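Local coordinates for mobilization protein A (Pseudomonas aeruginosa, PDB 2NS6) that nicks one DNA strand at the plasmid origin of transfer, as the relaxase of the relaxosome that starts conjugative transfer, at residues S43-E51 with N129-W139. Numbering follows the deposited sequence.
With MN (manganese (II) ion), chain C.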
# COMPACT_ATOMS: atom_id res chain seq x y z
N SER A 43 -6.30 -4.67 2.32
CA SER A 43 -6.31 -3.32 1.75
C SER A 43 -7.11 -2.50 2.75
O SER A 43 -7.72 -3.07 3.66
CB SER A 43 -7.01 -3.30 0.38
OG SER A 43 -6.30 -4.08 -0.57
N GLY A 44 -7.09 -1.18 2.61
CA GLY A 44 -7.84 -0.34 3.52
C GLY A 44 -8.11 1.02 2.91
O GLY A 44 -7.61 1.32 1.82
N HIS A 45 -8.91 1.84 3.59
CA HIS A 45 -9.22 3.18 3.13
C HIS A 45 -9.82 3.28 1.72
O HIS A 45 -9.71 4.33 1.09
CB HIS A 45 -7.96 4.04 3.17
CG HIS A 45 -7.28 4.03 4.51
ND1 HIS A 45 -5.91 4.03 4.64
CD2 HIS A 45 -7.78 3.98 5.76
CE1 HIS A 45 -5.59 3.98 5.92
NE2 HIS A 45 -6.71 3.94 6.62
N MET A 46 -10.44 2.21 1.24
CA MET A 46 -11.04 2.22 -0.09
C MET A 46 -12.35 3.00 -0.14
O MET A 46 -13.22 2.86 0.72
CB MET A 46 -11.30 0.78 -0.57
CG MET A 46 -10.07 -0.01 -0.90
SD MET A 46 -9.09 0.75 -2.22
CE MET A 46 -7.58 -0.21 -2.11
N PRO A 47 -12.52 3.85 -1.17
CA PRO A 47 -13.74 4.66 -1.32
C PRO A 47 -14.93 3.77 -1.64
O PRO A 47 -14.77 2.64 -2.14
CB PRO A 47 -13.39 5.62 -2.46
CG PRO A 47 -12.40 4.86 -3.26
CD PRO A 47 -11.54 4.19 -2.21
N GLU A 48 -16.12 4.27 -1.36
CA GLU A 48 -17.36 3.52 -1.56
C GLU A 48 -17.55 2.87 -2.94
O GLU A 48 -18.10 1.78 -3.02
CB GLU A 48 -18.55 4.42 -1.23
CG GLU A 48 -19.93 3.81 -1.49
CD GLU A 48 -20.14 2.47 -0.79
OE1 GLU A 48 -19.96 2.39 0.45
OE2 GLU A 48 -20.51 1.50 -1.48
N PHE A 49 -17.09 3.50 -4.02
CA PHE A 49 -17.29 2.89 -5.33
C PHE A 49 -16.54 1.56 -5.51
O PHE A 49 -16.84 0.80 -6.43
CB PHE A 49 -16.91 3.88 -6.45
CG PHE A 49 -15.43 3.99 -6.70
CD1 PHE A 49 -14.75 2.97 -7.37
CD2 PHE A 49 -14.71 5.10 -6.28
CE1 PHE A 49 -13.38 3.06 -7.61
CE2 PHE A 49 -13.34 5.21 -6.51
CZ PHE A 49 -12.67 4.19 -7.18
N VAL A 50 -15.58 1.29 -4.64
CA VAL A 50 -14.79 0.06 -4.70
C VAL A 50 -15.47 -1.14 -4.04
O VAL A 50 -15.71 -1.13 -2.83
CB VAL A 50 -13.40 0.28 -4.02
CG1 VAL A 50 -12.66 -1.04 -3.87
CG2 VAL A 50 -12.57 1.27 -4.83
N GLU A 51 -15.77 -2.19 -4.81
CA GLU A 51 -16.39 -3.39 -4.25
C GLU A 51 -15.29 -4.39 -3.90
O GLU A 51 -15.43 -5.19 -2.96
CB GLU A 51 -17.37 -4.04 -5.24
CG GLU A 51 -18.56 -3.17 -5.65
CD GLU A 51 -19.43 -2.74 -4.48
OE1 GLU A 51 -19.54 -3.52 -3.51
OE2 GLU A 51 -20.02 -1.64 -4.55
N ASN A 129 -8.53 10.04 1.04
CA ASN A 129 -9.93 9.67 1.13
C ASN A 129 -10.59 10.56 2.18
O ASN A 129 -10.42 10.35 3.38
CB ASN A 129 -10.11 8.21 1.51
CG ASN A 129 -11.55 7.76 1.37
OD1 ASN A 129 -12.47 8.57 1.38
ND2 ASN A 129 -11.76 6.45 1.25
N ASP A 130 -11.34 11.55 1.71
CA ASP A 130 -12.04 12.48 2.59
C ASP A 130 -13.44 12.01 2.96
O ASP A 130 -14.20 12.75 3.57
CB ASP A 130 -12.12 13.87 1.94
CG ASP A 130 -12.60 13.81 0.50
OD1 ASP A 130 -13.23 12.80 0.12
OD2 ASP A 130 -12.36 14.77 -0.25
N GLY A 131 -13.78 10.78 2.58
CA GLY A 131 -15.10 10.26 2.90
C GLY A 131 -16.20 10.74 1.98
O GLY A 131 -17.37 10.43 2.18
N ILE A 132 -15.84 11.52 0.96
CA ILE A 132 -16.81 12.03 -0.01
C ILE A 132 -16.91 11.06 -1.18
O ILE A 132 -15.93 10.82 -1.89
CB ILE A 132 -16.38 13.41 -0.54
CG1 ILE A 132 -16.43 14.44 0.58
CG2 ILE A 132 -17.27 13.83 -1.70
CD1 ILE A 132 -15.79 15.75 0.23
N GLU A 133 -18.11 10.52 -1.39
CA GLU A 133 -18.33 9.57 -2.48
C GLU A 133 -18.10 10.20 -3.85
O GLU A 133 -18.54 11.31 -4.12
CB GLU A 133 -19.75 9.01 -2.45
CG GLU A 133 -20.14 8.29 -1.18
CD GLU A 133 -21.21 7.23 -1.43
OE1 GLU A 133 -21.73 6.65 -0.45
OE2 GLU A 133 -21.52 6.97 -2.61
N ARG A 134 -17.40 9.47 -4.71
CA ARG A 134 -17.13 9.93 -6.06
C ARG A 134 -17.09 8.70 -6.95
O ARG A 134 -16.62 7.64 -6.53
CB ARG A 134 -15.76 10.64 -6.14
CG ARG A 134 -15.56 11.83 -5.20
CD ARG A 134 -14.15 12.41 -5.36
NE ARG A 134 -13.94 13.66 -4.62
CZ ARG A 134 -13.70 13.73 -3.31
NH1 ARG A 134 -13.62 12.63 -2.58
NH2 ARG A 134 -13.52 14.92 -2.74
N PRO A 135 -17.64 8.79 -8.17
CA PRO A 135 -17.63 7.64 -9.08
C PRO A 135 -16.18 7.31 -9.42
O PRO A 135 -15.29 8.14 -9.24
CB PRO A 135 -18.41 8.15 -10.29
CG PRO A 135 -19.42 9.06 -9.66
CD PRO A 135 -18.61 9.81 -8.62
N ALA A 136 -15.93 6.11 -9.93
CA ALA A 136 -14.57 5.72 -10.29
C ALA A 136 -13.98 6.68 -11.32
O ALA A 136 -12.84 7.12 -11.20
CB ALA A 136 -14.56 4.27 -10.83
N ALA A 137 -14.77 7.01 -12.34
CA ALA A 137 -14.33 7.91 -13.40
C ALA A 137 -14.04 9.34 -12.91
O ALA A 137 -13.44 10.14 -13.62
CB ALA A 137 -15.38 7.95 -14.52
N GLN A 138 -14.48 9.67 -11.69
CA GLN A 138 -14.27 11.01 -11.14
C GLN A 138 -13.25 11.07 -10.01
O GLN A 138 -12.73 12.13 -9.69
CB GLN A 138 -15.59 11.57 -10.61
CG GLN A 138 -15.50 13.00 -10.09
CD GLN A 138 -16.75 13.43 -9.35
OE1 GLN A 138 -17.87 13.15 -9.78
NE2 GLN A 138 -16.57 14.13 -8.23
N TRP A 139 -12.98 9.92 -9.40
CA TRP A 139 -12.05 9.87 -8.27
C TRP A 139 -10.65 10.42 -8.54
O TRP A 139 -10.10 11.13 -7.70
CB TRP A 139 -11.96 8.43 -7.75
CG TRP A 139 -11.06 8.27 -6.54
CD1 TRP A 139 -9.72 7.99 -6.55
CD2 TRP A 139 -11.43 8.45 -5.17
NE1 TRP A 139 -9.24 7.99 -5.27
CE2 TRP A 139 -10.25 8.27 -4.40
CE3 TRP A 139 -12.63 8.75 -4.51
CZ2 TRP A 139 -10.24 8.38 -3.00
CZ3 TRP A 139 -12.62 8.87 -3.11
CH2 TRP A 139 -11.43 8.68 -2.38
MN MN C . -7.24 3.86 8.95
O HOH W 1 -16.87 6.43 -4.10
O HOH W 2 -6.61 6.06 9.94
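F49 and W139 form an offset edge-to-face pair where two loops of the relaxase fold dock, illustrating how a few rings can join chain segments far apart in sequence. One loop leaves 38-44, an outermost strand of the five-stranded antiparallel sheet, and makes a type I turn from P47 to V50; the other runs from N129 into a short, weakly bonded helical turn around 136-139. F49 can be followed outward. Its CB lies near the carbonyl O of R134, CG near both R134 O and A136 N, and CD2 comes closer to that oxygen, at 3.2 Å. With chi1 at 80°, CG sits between the backbone N and the carbonyl carbon, and the ring presents one face to A136, whose CA sits almost on the ring normal, while V50 CG2 packs on the opposite face. CD1 and CE1 rest against A136 CB, CE2 reaches W139 CB at 3.7 Å, and CZ at the tip again meets A136. The F49 and W139 planes stand at 62°, the phenyl edge directed at the indole face. P47 adds a CH-pi contact, its CB lying 3.4 Å from W139 CZ3, while Y56 of helix 53-63 takes the hydrogen bond of W139 NE1. A water ties the backbones together, accepting from F49 N and donating to R134 O. Farther along, N129 reaches the backbone of H45, whose NE2 binds a manganese ion in a site shared with Q96, distinct from that of H111, H119 and H121, and whose ND1 is hydrogen-bonded to L104 O. N129 OD1 accepts from G131 N in an Asx turn and ND2 donates to H45 O, bonds that together should limit rotation of the amide; the ND2 to H45 O bond, 3.0 Å long, is nearly straight at 169° and approaches from above the carbonyl plane.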